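PDB 2W3J: carbohydrate binding module from Uncultured bacterium, which probably binds uronic acid-containing sugars, as a calcium-containing family 35 carbohydrate-binding module with a beta-sandwich fold. Local coordinates for residues T26-S40 / K109-S123. Numbering follows the deposited sequence. Where two conformers were deposited one is given.
Sequences TGTGFIDTENAVGAS and KLVAETADGLANIDS. With CA (calcium ion), chain C; CA (calcium ion), chain B.
D122 meets T26 at a calcium ion that ties the 26-29 turn to strand 120-123 of this family 35 beta-sandwich. Its carboxylate extends with CG anti to the backbone N, and D122 OD1 binds the ion at 2.4 Å. The same oxygen accepts the T26 N-H on its syn side, 21° out of the carboxylate plane. D122 O, T26 O and G29 O bind the same ion, and E5 and E6 complete the site. The second oxygen, OD2, is salt-bridged to R58, which probably helps fix the carboxylate's rotation.

Next along the strand, I31 and I121 form an antiparallel hydrogen-bonded pair, I31 N to I121 O at 2.9 Å. The N120 side chain crosses the F30 ring obliquely, amide and ring planes 24° apart, with ND2 3.6 Å from F30 CE1. Its OD1 accepts from two waters of a second calcium ion, bound by D32 OD1, T33 O and four waters.

T33 places OG1 between its backbone N and carbonyl carbon (chi1 53°), where it accepts the L118 N-H at 3.0 Å; CG2 packs on L118 CD1. A valine here would probably leave L118 N without this acceptor and calcium-bound water 3 without its hydroxyl partner. G117 passes close by T33 OG1 and E34 O; a beta-carbon there would clash with both. Where strand 40-47 begins, S40 and V111 form an antiparallel non-hydrogen-bonded pair, and the extended K109 chain brings CE alongside S40 CB. Just before it, the 33-39 loop runs back along the end of strand 104-112, where G38 N bonds to A112 O and A112 N to A39 O at 2.8 Å.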
# COMPACT_ATOMS: atom_id res chain seq x y z
N THR A 26 9.92 1.48 -7.97
CA THR A 26 10.47 0.15 -8.15
C THR A 26 9.46 -0.70 -8.92
O THR A 26 8.31 -0.31 -9.11
CB THR A 26 10.80 -0.51 -6.81
OG1 THR A 26 9.62 -0.58 -6.01
CG2 THR A 26 11.87 0.29 -6.06
N GLY A 27 9.88 -1.86 -9.43
CA GLY A 27 8.99 -2.61 -10.30
C GLY A 27 8.69 -1.83 -11.56
O GLY A 27 9.56 -1.07 -12.05
N THR A 28 7.49 -1.99 -12.09
CA THR A 28 7.09 -1.38 -13.37
C THR A 28 6.57 0.05 -13.23
O THR A 28 6.40 0.77 -14.23
CB THR A 28 5.93 -2.22 -14.07
OG1 THR A 28 4.69 -2.09 -13.33
CG2 THR A 28 6.28 -3.65 -14.19
N GLY A 29 6.25 0.47 -12.01
CA GLY A 29 5.53 1.73 -11.89
C GLY A 29 4.91 1.85 -10.53
O GLY A 29 5.46 1.35 -9.56
N PHE A 30 3.76 2.49 -10.45
CA PHE A 30 3.11 2.70 -9.16
C PHE A 30 1.64 2.87 -9.43
O PHE A 30 1.23 3.01 -10.60
CB PHE A 30 3.65 3.98 -8.50
CG PHE A 30 3.66 5.19 -9.40
CD1 PHE A 30 2.54 6.00 -9.54
CD2 PHE A 30 4.82 5.51 -10.12
CE1 PHE A 30 2.53 7.13 -10.38
CE2 PHE A 30 4.82 6.67 -10.94
CZ PHE A 30 3.67 7.46 -11.06
N ILE A 31 0.84 2.85 -8.36
CA ILE A 31 -0.60 3.08 -8.48
C ILE A 31 -0.93 4.57 -8.38
O ILE A 31 -0.50 5.24 -7.47
CB ILE A 31 -1.37 2.33 -7.38
CG1 ILE A 31 -1.10 0.82 -7.47
CG2 ILE A 31 -2.87 2.65 -7.46
CD1 ILE A 31 -1.29 0.20 -8.85
N ASP A 32 -1.68 5.07 -9.34
CA ASP A 32 -2.14 6.47 -9.30
C ASP A 32 -3.66 6.41 -9.25
O ASP A 32 -4.32 6.13 -10.26
CB ASP A 32 -1.64 7.19 -10.57
CG ASP A 32 -1.92 8.67 -10.58
OD1 ASP A 32 -2.85 9.12 -9.90
OD2 ASP A 32 -1.21 9.39 -11.33
N THR A 33 -4.23 6.56 -8.06
CA THR A 33 -5.68 6.39 -7.96
C THR A 33 -6.40 7.61 -8.49
O THR A 33 -5.81 8.70 -8.59
CB THR A 33 -6.13 6.27 -6.48
OG1 THR A 33 -5.61 7.38 -5.75
CG2 THR A 33 -5.56 5.01 -5.83
N GLU A 34 -7.69 7.44 -8.79
CA GLU A 34 -8.50 8.62 -9.02
C GLU A 34 -8.62 9.45 -7.73
O GLU A 34 -8.30 8.99 -6.61
CB GLU A 34 -9.87 8.24 -9.59
CG GLU A 34 -10.89 7.87 -8.54
CD GLU A 34 -10.61 6.54 -7.85
OE1 GLU A 34 -11.44 6.14 -6.99
OE2 GLU A 34 -9.57 5.88 -8.15
N ASN A 35 -9.04 10.70 -7.88
CA ASN A 35 -9.17 11.57 -6.74
C ASN A 35 -10.56 11.39 -6.14
O ASN A 35 -11.52 12.10 -6.49
CB ASN A 35 -8.96 13.04 -7.14
CG ASN A 35 -7.59 13.29 -7.69
OD1 ASN A 35 -6.63 12.59 -7.36
ND2 ASN A 35 -7.48 14.28 -8.57
N ALA A 36 -10.70 10.40 -5.26
CA ALA A 36 -12.01 10.12 -4.69
C ALA A 36 -11.86 9.49 -3.30
O ALA A 36 -10.94 8.72 -3.05
CB ALA A 36 -12.80 9.17 -5.59
N VAL A 37 -12.78 9.83 -2.41
CA VAL A 37 -12.88 9.14 -1.14
C VAL A 37 -13.10 7.68 -1.40
O VAL A 37 -13.87 7.31 -2.30
CB VAL A 37 -14.08 9.69 -0.31
CG1 VAL A 37 -14.29 8.83 0.92
CG2 VAL A 37 -13.77 11.11 0.08
N GLY A 38 -12.40 6.83 -0.64
CA GLY A 38 -12.58 5.39 -0.80
C GLY A 38 -11.73 4.73 -1.89
O GLY A 38 -11.79 3.53 -2.07
N ALA A 39 -10.99 5.52 -2.67
CA ALA A 39 -10.07 4.93 -3.65
C ALA A 39 -9.15 3.95 -2.87
O ALA A 39 -8.63 4.30 -1.82
CB ALA A 39 -9.23 6.00 -4.32
N SER A 40 -8.95 2.77 -3.44
CA SER A 40 -8.27 1.68 -2.73
C SER A 40 -7.27 0.88 -3.53
O SER A 40 -7.28 0.87 -4.76
CB SER A 40 -9.31 0.69 -2.20
OG SER A 40 -9.99 0.03 -3.26
N LYS A 109 -5.72 -3.84 2.69
CA LYS A 109 -6.31 -2.85 1.80
C LYS A 109 -5.91 -1.46 2.30
O LYS A 109 -5.79 -1.20 3.51
CB LYS A 109 -7.85 -3.04 1.73
CG LYS A 109 -8.59 -2.12 0.76
CD LYS A 109 -10.12 -2.52 0.73
CE LYS A 109 -10.91 -1.82 -0.43
NZ LYS A 109 -12.37 -2.31 -0.52
N LEU A 110 -5.68 -0.54 1.36
CA LEU A 110 -5.42 0.81 1.75
C LEU A 110 -6.54 1.65 1.11
O LEU A 110 -6.80 1.51 -0.10
CB LEU A 110 -4.07 1.25 1.19
CG LEU A 110 -3.55 2.64 1.56
CD1 LEU A 110 -3.20 2.78 3.05
CD2 LEU A 110 -2.26 2.92 0.74
N VAL A 111 -7.18 2.50 1.92
CA VAL A 111 -8.44 3.14 1.50
C VAL A 111 -8.37 4.65 1.76
O VAL A 111 -8.16 5.11 2.88
CB VAL A 111 -9.66 2.57 2.29
CG1 VAL A 111 -10.99 3.26 1.82
CG2 VAL A 111 -9.76 1.04 2.09
N ALA A 112 -8.56 5.44 0.70
CA ALA A 112 -8.43 6.89 0.81
C ALA A 112 -9.52 7.50 1.71
O ALA A 112 -10.70 7.18 1.55
CB ALA A 112 -8.55 7.54 -0.59
N GLU A 113 -9.11 8.40 2.58
CA GLU A 113 -10.06 9.06 3.47
C GLU A 113 -10.53 10.40 2.96
O GLU A 113 -11.47 10.99 3.53
CB GLU A 113 -9.44 9.26 4.83
CG GLU A 113 -9.26 7.96 5.54
CD GLU A 113 -9.16 8.16 7.02
OE1 GLU A 113 -9.96 8.95 7.55
OE2 GLU A 113 -8.28 7.52 7.65
N THR A 114 -9.92 10.88 1.88
CA THR A 114 -10.25 12.22 1.36
C THR A 114 -10.41 12.21 -0.13
O THR A 114 -10.06 11.24 -0.81
CB THR A 114 -9.18 13.26 1.69
OG1 THR A 114 -8.04 13.14 0.81
CG2 THR A 114 -8.73 13.11 3.11
N ALA A 115 -10.88 13.34 -0.66
CA ALA A 115 -11.13 13.46 -2.07
C ALA A 115 -9.86 13.56 -2.91
O ALA A 115 -9.95 13.59 -4.14
CB ALA A 115 -12.05 14.67 -2.35
N ASP A 116 -8.69 13.66 -2.29
CA ASP A 116 -7.46 13.62 -3.07
C ASP A 116 -7.02 12.20 -3.38
O ASP A 116 -5.98 12.00 -4.02
CB ASP A 116 -6.34 14.34 -2.33
CG ASP A 116 -6.45 15.86 -2.43
OD1 ASP A 116 -7.36 16.34 -3.16
OD2 ASP A 116 -5.62 16.55 -1.79
N GLY A 117 -7.81 11.21 -2.97
CA GLY A 117 -7.44 9.79 -3.18
C GLY A 117 -6.18 9.38 -2.43
O GLY A 117 -5.79 10.00 -1.43
N LEU A 118 -5.54 8.29 -2.89
CA LEU A 118 -4.27 7.90 -2.30
C LEU A 118 -3.08 8.69 -2.87
O LEU A 118 -3.14 9.23 -3.98
CB LEU A 118 -4.02 6.41 -2.54
CG LEU A 118 -5.09 5.46 -1.98
CD1 LEU A 118 -4.74 3.99 -2.31
CD2 LEU A 118 -5.15 5.67 -0.43
N ALA A 119 -2.01 8.78 -2.08
CA ALA A 119 -0.69 9.09 -2.63
C ALA A 119 -0.39 8.05 -3.72
O ALA A 119 -1.04 7.01 -3.81
CB ALA A 119 0.36 9.02 -1.55
N ASN A 120 0.60 8.34 -4.56
CA ASN A 120 1.00 7.35 -5.56
C ASN A 120 1.72 6.24 -4.81
O ASN A 120 2.71 6.50 -4.15
CB ASN A 120 1.94 7.99 -6.59
CG ASN A 120 1.22 8.99 -7.46
OD1 ASN A 120 -0.01 8.94 -7.61
ND2 ASN A 120 2.00 9.87 -8.11
N ILE A 121 1.23 5.01 -4.93
CA ILE A 121 1.78 3.92 -4.09
C ILE A 121 2.71 3.04 -4.90
O ILE A 121 2.29 2.40 -5.87
CB ILE A 121 0.67 3.06 -3.50
CG1 ILE A 121 -0.35 3.95 -2.73
CG2 ILE A 121 1.31 1.95 -2.58
CD1 ILE A 121 0.31 4.76 -1.60
N ASP A 122 3.99 3.06 -4.54
CA ASP A 122 5.03 2.31 -5.29
C ASP A 122 4.98 0.82 -4.90
O ASP A 122 5.06 -0.06 -5.75
CB ASP A 122 6.40 2.89 -4.94
CG ASP A 122 7.52 2.16 -5.63
OD1 ASP A 122 7.31 1.74 -6.80
OD2 ASP A 122 8.58 2.04 -5.00
N SER A 123 4.88 0.57 -3.61
CA SER A 123 4.97 -0.81 -3.14
C SER A 123 4.59 -0.87 -1.67
O SER A 123 4.54 0.15 -0.97
CB SER A 123 6.44 -1.29 -3.26
OG SER A 123 7.32 -0.44 -2.48
CA CA C . 6.26 -0.11 -7.86
CA CA B . -3.80 9.94 -7.91
O HOH W 1 9.82 -0.38 -3.26
O HOH W 2 -2.55 8.46 -6.46
O HOH W 3 -5.13 10.26 -5.92
O HOH W 4 -4.67 11.84 -9.01
O HOH W 5 -1.60 11.20 -7.74